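PDB 3GCF: terminal oxygenase component of carbazole 1,9a-dioxygenase from Nocardioides aromaticivorans, which probably catalyses the angular dioxygenation of carbazole at carbons 1 and 9a, taking electrons from a ferredoxin through a Rieske cluster to a mononuclear iron. Local coordinates for residues Gly74-Gly79 with His99-Asp104; Val68-Asp73 with Lys128-Gln133; Thr53-Lys58 with Val141-Glu146. One frame throughout, in Å; residues are numbered along the deposited sequence.

Contact 1 (Gly74-Gly79 with His99-Asp104). With FES (Fe2/s2 (inorganic) cluster), chain Q.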
# COMPACT_ATOMS: atom_id res chain seq x y z
N GLY A 74 7.08 -0.91 23.55
CA GLY A 74 7.66 0.33 23.06
C GLY A 74 8.57 0.89 24.14
O GLY A 74 8.14 1.13 25.27
N CYS A 75 9.83 1.11 23.79
CA CYS A 75 10.81 1.64 24.72
C CYS A 75 10.54 3.12 24.99
O CYS A 75 10.11 3.86 24.10
CB CYS A 75 12.22 1.46 24.14
SG CYS A 75 13.57 1.89 25.25
N ALA A 76 10.79 3.56 26.22
CA ALA A 76 10.57 4.95 26.59
C ALA A 76 11.65 5.87 26.00
O ALA A 76 11.43 7.07 25.84
CB ALA A 76 10.56 5.09 28.11
N HIS A 77 12.81 5.30 25.66
CA HIS A 77 13.91 6.08 25.12
C HIS A 77 13.61 6.64 23.72
O HIS A 77 13.35 7.83 23.57
CB HIS A 77 15.18 5.22 25.06
CG HIS A 77 16.40 5.96 24.60
ND1 HIS A 77 17.48 5.32 24.02
CD2 HIS A 77 16.73 7.27 24.67
CE1 HIS A 77 18.42 6.21 23.76
NE2 HIS A 77 17.99 7.40 24.15
N ARG A 78 13.64 5.78 22.70
CA ARG A 78 13.36 6.23 21.35
C ARG A 78 12.18 5.49 20.70
O ARG A 78 12.11 5.35 19.48
CB ARG A 78 14.61 6.12 20.48
CG ARG A 78 15.79 6.94 21.00
CD ARG A 78 16.92 7.00 19.98
NE ARG A 78 16.48 7.68 18.76
CZ ARG A 78 17.02 8.79 18.28
NH1 ARG A 78 18.04 9.37 18.91
NH2 ARG A 78 16.53 9.34 17.18
N GLY A 79 11.28 5.00 21.55
CA GLY A 79 10.07 4.34 21.08
C GLY A 79 10.11 3.04 20.30
O GLY A 79 9.07 2.62 19.79
N HIS A 99 19.68 0.38 23.34
CA HIS A 99 20.68 0.96 24.25
C HIS A 99 20.67 0.28 25.61
O HIS A 99 21.25 0.80 26.58
CB HIS A 99 20.43 2.47 24.46
CG HIS A 99 20.32 3.26 23.19
ND1 HIS A 99 19.13 3.40 22.51
CD2 HIS A 99 21.24 3.95 22.49
CE1 HIS A 99 19.33 4.15 21.44
NE2 HIS A 99 20.60 4.49 21.40
N GLY A 100 20.01 -0.87 25.71
CA GLY A 100 19.98 -1.59 26.97
C GLY A 100 19.09 -1.10 28.10
O GLY A 100 19.23 -1.56 29.23
N TRP A 101 18.18 -0.16 27.84
CA TRP A 101 17.31 0.28 28.93
C TRP A 101 16.55 -0.96 29.40
O TRP A 101 15.99 -1.70 28.59
CB TRP A 101 16.34 1.36 28.43
CG TRP A 101 16.97 2.72 28.30
CD1 TRP A 101 18.27 3.00 27.99
CD2 TRP A 101 16.31 3.99 28.42
NE1 TRP A 101 18.46 4.35 27.90
CE2 TRP A 101 17.27 4.99 28.16
CE3 TRP A 101 14.99 4.37 28.72
CZ2 TRP A 101 16.97 6.35 28.19
CZ3 TRP A 101 14.69 5.73 28.75
CH2 TRP A 101 15.67 6.71 28.48
N THR A 102 16.55 -1.19 30.71
CA THR A 102 15.92 -2.37 31.28
C THR A 102 14.77 -2.02 32.22
O THR A 102 14.89 -1.16 33.09
CB THR A 102 16.98 -3.20 32.02
OG1 THR A 102 18.06 -3.47 31.12
CG2 THR A 102 16.41 -4.53 32.51
N TYR A 103 13.65 -2.71 32.03
CA TYR A 103 12.46 -2.44 32.83
C TYR A 103 11.99 -3.59 33.71
O TYR A 103 12.15 -4.76 33.37
CB TYR A 103 11.30 -2.04 31.91
CG TYR A 103 11.62 -0.92 30.94
CD1 TYR A 103 12.36 -1.17 29.79
CD2 TYR A 103 11.18 0.38 31.19
CE1 TYR A 103 12.66 -0.14 28.89
CE2 TYR A 103 11.47 1.41 30.30
CZ TYR A 103 12.21 1.14 29.15
OH TYR A 103 12.49 2.15 28.26
N ASP A 104 11.41 -3.22 34.84
CA ASP A 104 10.86 -4.16 35.81
C ASP A 104 9.46 -4.50 35.30
O ASP A 104 8.62 -3.62 35.13
CB ASP A 104 10.76 -3.48 37.18
CG ASP A 104 10.22 -4.40 38.26
OD1 ASP A 104 9.15 -5.02 38.06
OD2 ASP A 104 10.87 -4.50 39.32
FE1 FES Q . 15.38 1.40 23.88
FE2 FES Q . 17.27 3.29 23.46
S1 FES Q . 17.25 1.79 25.07
S2 FES Q . 15.33 2.91 22.27
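His77 and His99 converge on one iron: ND1 of His77 and ND1 of His99 both bind FE2 of the cluster at 2.1 Å, which brings these two nitrogens within 2.9 Å of each other without a hydrogen bond between them. The imidazoles make a T-shaped pair, planes 74° apart, with His77 CE1 over the face of His99. Packing is tight where His77 lies on Trp101. His77 holds CG anti to its backbone N (chi1 -176°); its CB stands squarely over the six-membered ring of Trp101, 3.5 Å from the centroid, and its imidazole forms an offset stack on the indole. This is the Rieske [2Fe-2S] site, in which two loops each supply a cysteine and a histidine: Cys75 SG binds FE1 at 2.3 Å, and Cys96 supplies the other protein ligand of FE1. The phenol of Tyr103 reaches in beside the sulfur, its OH 3.2 Å from Cys75 SG, and Ala76 N donates a hydrogen bond to Tyr103 OH at 3.0 Å. The Arg78 end is looser, CD lying 4.0 Å from His99 CE1. The second subunit covers the site: its Glu182 forms a salt bridge with Arg78, while its Asp363 and Asp186 are hydrogen-bonded to NE2 of His77 and of His99, respectively.

Contact 2 (Val68-Asp73 with Lys128-Gln133)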
# COMPACT_ATOMS: atom_id res chain seq x y z
N VAL A 68 2.73 -14.96 33.59
CA VAL A 68 2.64 -14.22 32.34
C VAL A 68 2.57 -12.74 32.67
O VAL A 68 1.77 -12.31 33.50
CB VAL A 68 1.38 -14.63 31.53
CG1 VAL A 68 1.27 -13.79 30.26
CG2 VAL A 68 1.45 -16.11 31.18
N LYS A 69 3.44 -11.96 32.03
CA LYS A 69 3.48 -10.52 32.26
C LYS A 69 3.18 -9.79 30.96
O LYS A 69 3.50 -10.28 29.88
CB LYS A 69 4.87 -10.11 32.77
CG LYS A 69 5.43 -10.96 33.90
CD LYS A 69 4.55 -10.94 35.15
CE LYS A 69 4.38 -9.53 35.69
NZ LYS A 69 3.50 -9.51 36.90
N ALA A 70 2.57 -8.62 31.07
CA ALA A 70 2.26 -7.81 29.89
C ALA A 70 2.82 -6.41 30.08
O ALA A 70 2.49 -5.72 31.05
CB ALA A 70 0.75 -7.76 29.67
N ILE A 71 3.65 -5.98 29.14
CA ILE A 71 4.25 -4.66 29.19
C ILE A 71 4.14 -4.00 27.82
O ILE A 71 4.06 -4.68 26.80
CB ILE A 71 5.74 -4.74 29.64
CG1 ILE A 71 6.33 -3.34 29.80
CG2 ILE A 71 6.56 -5.54 28.62
CD1 ILE A 71 7.58 -3.31 30.67
N ALA A 72 4.12 -2.67 27.78
CA ALA A 72 4.02 -1.96 26.52
C ALA A 72 5.21 -2.33 25.63
O ALA A 72 6.36 -2.33 26.08
CB ALA A 72 3.99 -0.46 26.77
N ASP A 73 4.92 -2.66 24.37
CA ASP A 73 5.95 -3.04 23.42
C ASP A 73 6.52 -1.79 22.73
O ASP A 73 6.44 -1.64 21.51
CB ASP A 73 5.36 -4.01 22.38
CG ASP A 73 6.42 -4.60 21.48
OD1 ASP A 73 7.61 -4.59 21.85
OD2 ASP A 73 6.05 -5.11 20.40
N LYS A 128 4.13 1.59 30.51
CA LYS A 128 2.91 0.91 30.92
C LYS A 128 3.01 -0.62 31.01
O LYS A 128 3.60 -1.27 30.14
CB LYS A 128 1.79 1.29 29.95
CG LYS A 128 0.53 0.43 30.01
CD LYS A 128 -0.37 0.80 31.17
CE LYS A 128 -1.71 0.08 31.05
NZ LYS A 128 -2.61 0.34 32.22
N VAL A 129 2.44 -1.17 32.07
CA VAL A 129 2.36 -2.61 32.26
C VAL A 129 0.85 -2.85 32.38
O VAL A 129 0.13 -1.96 32.82
CB VAL A 129 3.10 -3.10 33.52
CG1 VAL A 129 4.60 -3.05 33.29
CG2 VAL A 129 2.71 -2.25 34.72
N TYR A 130 0.37 -4.02 31.99
CA TYR A 130 -1.06 -4.28 32.06
C TYR A 130 -1.46 -5.39 33.01
O TYR A 130 -0.72 -6.35 33.21
CB TYR A 130 -1.62 -4.63 30.67
CG TYR A 130 -1.26 -3.66 29.57
CD1 TYR A 130 0.04 -3.62 29.06
CD2 TYR A 130 -2.21 -2.79 29.05
CE1 TYR A 130 0.37 -2.72 28.04
CE2 TYR A 130 -1.89 -1.90 28.04
CZ TYR A 130 -0.60 -1.87 27.54
OH TYR A 130 -0.27 -0.98 26.54
N PRO A 131 -2.65 -5.28 33.61
CA PRO A 131 -3.05 -6.36 34.52
C PRO A 131 -3.28 -7.58 33.63
O PRO A 131 -3.83 -7.45 32.53
CB PRO A 131 -4.36 -5.84 35.12
CG PRO A 131 -4.24 -4.34 35.00
CD PRO A 131 -3.62 -4.17 33.64
N VAL A 132 -2.86 -8.75 34.09
CA VAL A 132 -3.02 -9.97 33.32
C VAL A 132 -3.71 -11.04 34.16
O VAL A 132 -3.50 -11.12 35.37
CB VAL A 132 -1.65 -10.54 32.88
CG1 VAL A 132 -1.82 -11.93 32.28
CG2 VAL A 132 -0.99 -9.60 31.88
N GLN A 133 -4.55 -11.85 33.54
CA GLN A 133 -5.18 -12.94 34.25
C GLN A 133 -5.38 -14.09 33.28
O GLN A 133 -5.97 -13.94 32.22
CB GLN A 133 -6.53 -12.55 34.86
CG GLN A 133 -7.00 -13.59 35.88
CD GLN A 133 -8.27 -13.20 36.61
OE1 GLN A 133 -8.44 -12.04 37.00
NE2 GLN A 133 -9.16 -14.16 36.83
O HOH W 1 1.53 -7.76 33.52
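The ring of Tyr130 turns its edge to the strand Val68-Ala72, with Ala70 O and the carbonyl carbon of Ile71 lying near its plane and CE1 of Tyr130 3.8 Å from Ala72 N. One face of the ring is covered from within its own segment by Lys128 CG, 3.5 Å above the plane. The phenol oxygen is hydrogen-bonded to Glu57. Two backbone bonds join the strands, Tyr130 N to Ala70 O at 2.9 Å and Ala72 N to Lys128 O at 2.8 Å. Toward Pro131 the backbones part, and water 1 bridges them, accepting from Ala70 N at 2.8 Å and donating to Tyr130 O at 2.7 Å. Beyond the water, Val132 points its side chain at the neighbouring strand; CG2, anti to the carbonyl carbon, presses on Ala70 CB at 3.4 Å, tighter than ordinary carbon contact, while its CG1 meets Val68 CG1. Ile71 and Val129, a non-hydrogen-bonded pair, meet on the sheet face opposite to Ala70 and Tyr130, CG1 of Ile71 to CG1 of Val129 at 3.9 Å. The arrangement belongs to the antiparallel sheet of the Rieske domain, where strands 67-72 and 129-135 are neighbours and the second is broken near Pro131.

Contact 3 (Thr53-Lys58 with Val141-Glu146)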
# COMPACT_ATOMS: atom_id res chain seq x y z
N THR A 53 -1.11 -6.99 19.48
CA THR A 53 -1.59 -5.63 19.32
C THR A 53 -3.06 -5.69 19.71
O THR A 53 -3.83 -6.45 19.12
CB THR A 53 -1.46 -5.14 17.85
OG1 THR A 53 -0.08 -5.16 17.48
CG2 THR A 53 -1.98 -3.72 17.71
N MET A 54 -3.43 -4.91 20.71
CA MET A 54 -4.80 -4.91 21.18
C MET A 54 -5.35 -3.50 21.27
O MET A 54 -4.76 -2.63 21.91
CB MET A 54 -4.87 -5.57 22.56
CG MET A 54 -4.39 -7.01 22.58
SD MET A 54 -4.22 -7.66 24.26
CE MET A 54 -5.95 -7.73 24.77
N LEU A 55 -6.49 -3.28 20.62
CA LEU A 55 -7.13 -1.98 20.63
C LEU A 55 -6.14 -0.86 20.33
O LEU A 55 -6.12 0.17 21.00
CB LEU A 55 -7.82 -1.73 21.98
CG LEU A 55 -9.05 -2.59 22.29
CD1 LEU A 55 -8.65 -4.02 22.64
CD2 LEU A 55 -9.82 -1.97 23.45
N GLY A 56 -5.31 -1.07 19.31
CA GLY A 56 -4.32 -0.09 18.90
C GLY A 56 -3.02 -0.09 19.69
O GLY A 56 -2.06 0.56 19.29
N GLU A 57 -2.98 -0.82 20.80
CA GLU A 57 -1.77 -0.86 21.63
C GLU A 57 -0.90 -2.08 21.38
O GLU A 57 -1.38 -3.21 21.36
CB GLU A 57 -2.14 -0.82 23.11
CG GLU A 57 -2.85 0.45 23.55
CD GLU A 57 -3.07 0.49 25.05
OE1 GLU A 57 -2.08 0.59 25.80
OE2 GLU A 57 -4.24 0.41 25.49
N LYS A 58 0.40 -1.85 21.19
CA LYS A 58 1.33 -2.94 20.98
C LYS A 58 1.75 -3.42 22.37
O LYS A 58 2.24 -2.65 23.19
CB LYS A 58 2.55 -2.47 20.18
CG LYS A 58 2.24 -2.13 18.72
CD LYS A 58 3.46 -1.62 17.98
CE LYS A 58 4.54 -2.69 17.81
NZ LYS A 58 4.11 -3.80 16.89
N VAL A 141 -5.90 -9.72 29.14
CA VAL A 141 -5.19 -8.49 29.48
C VAL A 141 -6.23 -7.39 29.67
O VAL A 141 -7.18 -7.28 28.89
CB VAL A 141 -4.23 -8.07 28.34
CG1 VAL A 141 -3.54 -6.77 28.71
CG2 VAL A 141 -3.22 -9.16 28.08
N PHE A 142 -6.06 -6.58 30.72
CA PHE A 142 -7.01 -5.51 30.96
C PHE A 142 -6.54 -4.25 30.25
O PHE A 142 -5.49 -3.69 30.58
CB PHE A 142 -7.15 -5.25 32.46
CG PHE A 142 -8.32 -4.37 32.81
CD1 PHE A 142 -9.61 -4.89 32.85
CD2 PHE A 142 -8.14 -3.01 33.04
CE1 PHE A 142 -10.71 -4.08 33.11
CE2 PHE A 142 -9.24 -2.18 33.31
CZ PHE A 142 -10.53 -2.72 33.35
N ILE A 143 -7.33 -3.80 29.28
CA ILE A 143 -7.00 -2.60 28.51
C ILE A 143 -7.86 -1.43 29.00
O ILE A 143 -9.08 -1.55 29.07
CB ILE A 143 -7.28 -2.80 27.00
CG1 ILE A 143 -6.61 -4.09 26.50
CG2 ILE A 143 -6.77 -1.60 26.21
CD1 ILE A 143 -5.10 -4.08 26.57
N GLY A 144 -7.23 -0.31 29.32
CA GLY A 144 -7.97 0.85 29.79
C GLY A 144 -7.25 1.55 30.92
O GLY A 144 -6.26 1.03 31.44
N ASP A 145 -7.75 2.72 31.32
CA ASP A 145 -7.13 3.49 32.39
C ASP A 145 -7.65 3.16 33.78
O ASP A 145 -6.97 3.41 34.77
CB ASP A 145 -7.32 4.99 32.14
CG ASP A 145 -6.71 5.45 30.83
OD1 ASP A 145 -5.51 5.19 30.60
OD2 ASP A 145 -7.44 6.08 30.03
N GLU A 146 -8.85 2.60 33.86
CA GLU A 146 -9.44 2.26 35.16
C GLU A 146 -8.75 1.06 35.80
O GLU A 146 -7.97 0.36 35.16
CB GLU A 146 -10.93 1.94 35.02
CG GLU A 146 -11.76 3.00 34.34
CD GLU A 146 -13.23 2.61 34.30
OE1 GLU A 146 -13.53 1.41 34.41
OE2 GLU A 146 -14.08 3.52 34.16
O HOH W 2 -4.79 0.58 28.22
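Glu57 OE2 has two partners: water 2 donates to it at 2.8 Å, and Arg381 forms a salt bridge with it through NH1. The same water accepts from Gly144 N, 2.8 Å from its oxygen, and so carries the polar link between the two segments, while OE1 is taken up by Tyr130. Glu57 closes a type I' turn running from Met54, the tight connection of a β-hairpin between strands 49-54 and 57-64 of the Rieske domain. The hairpin end is fixed by a reciprocal pair of backbone bonds, Met54 N to Glu57 O at 2.7 Å and Glu57 N to Met54 O at 2.8 Å. Leu55 and Gly56 both take positive phi, and at Gly56 (83°, psi -11°) a side chain would collide with the carbonyl oxygen of Leu55. Across the contact, strand 138-143 presents Val141 and Ile143. The Met54 chain bends at chi3 (68°), which lays CE against both, 4.0 Å from Val141 CB and 4.1 Å from Ile143 CG1. Leu55 looks both ways: it packs on Val291 and Pro292 of strand 285-292, in the sheet of the ring-hydroxylase part, and its CD2 lies 4.1 Å from Ile143 CG2. Ile143 carries CG2 anti to its backbone N, and that methyl also passes alongside the carboxylate, with CG2 3.3 Å from Glu57 OE2.

How the contacts relate
The three contacts run from the cluster back along the Rieske domain toward the ring-hydroxylase part, and in the chain each nests inside the next. Contact 1 lies about 15 Å from contact 2, centre to centre, and touches it where Tyr103 CB meets Ile71 CD1 at 4.1 Å; the Ile71 side chain is still about 11 Å from the cluster. Contacts 2 and 3 are closer, centres about 9 Å apart in one sheet, joined by a probable hydrogen bond from Asp73 N to Lys58 O at 2.9 Å. Contact 3, centred about 19 Å from contact 1, lies away from both metal sites. At contact 1, Asp186 of the second subunit is three residues before that subunit's iron ligand His189, consistent with electron transfer between subunits.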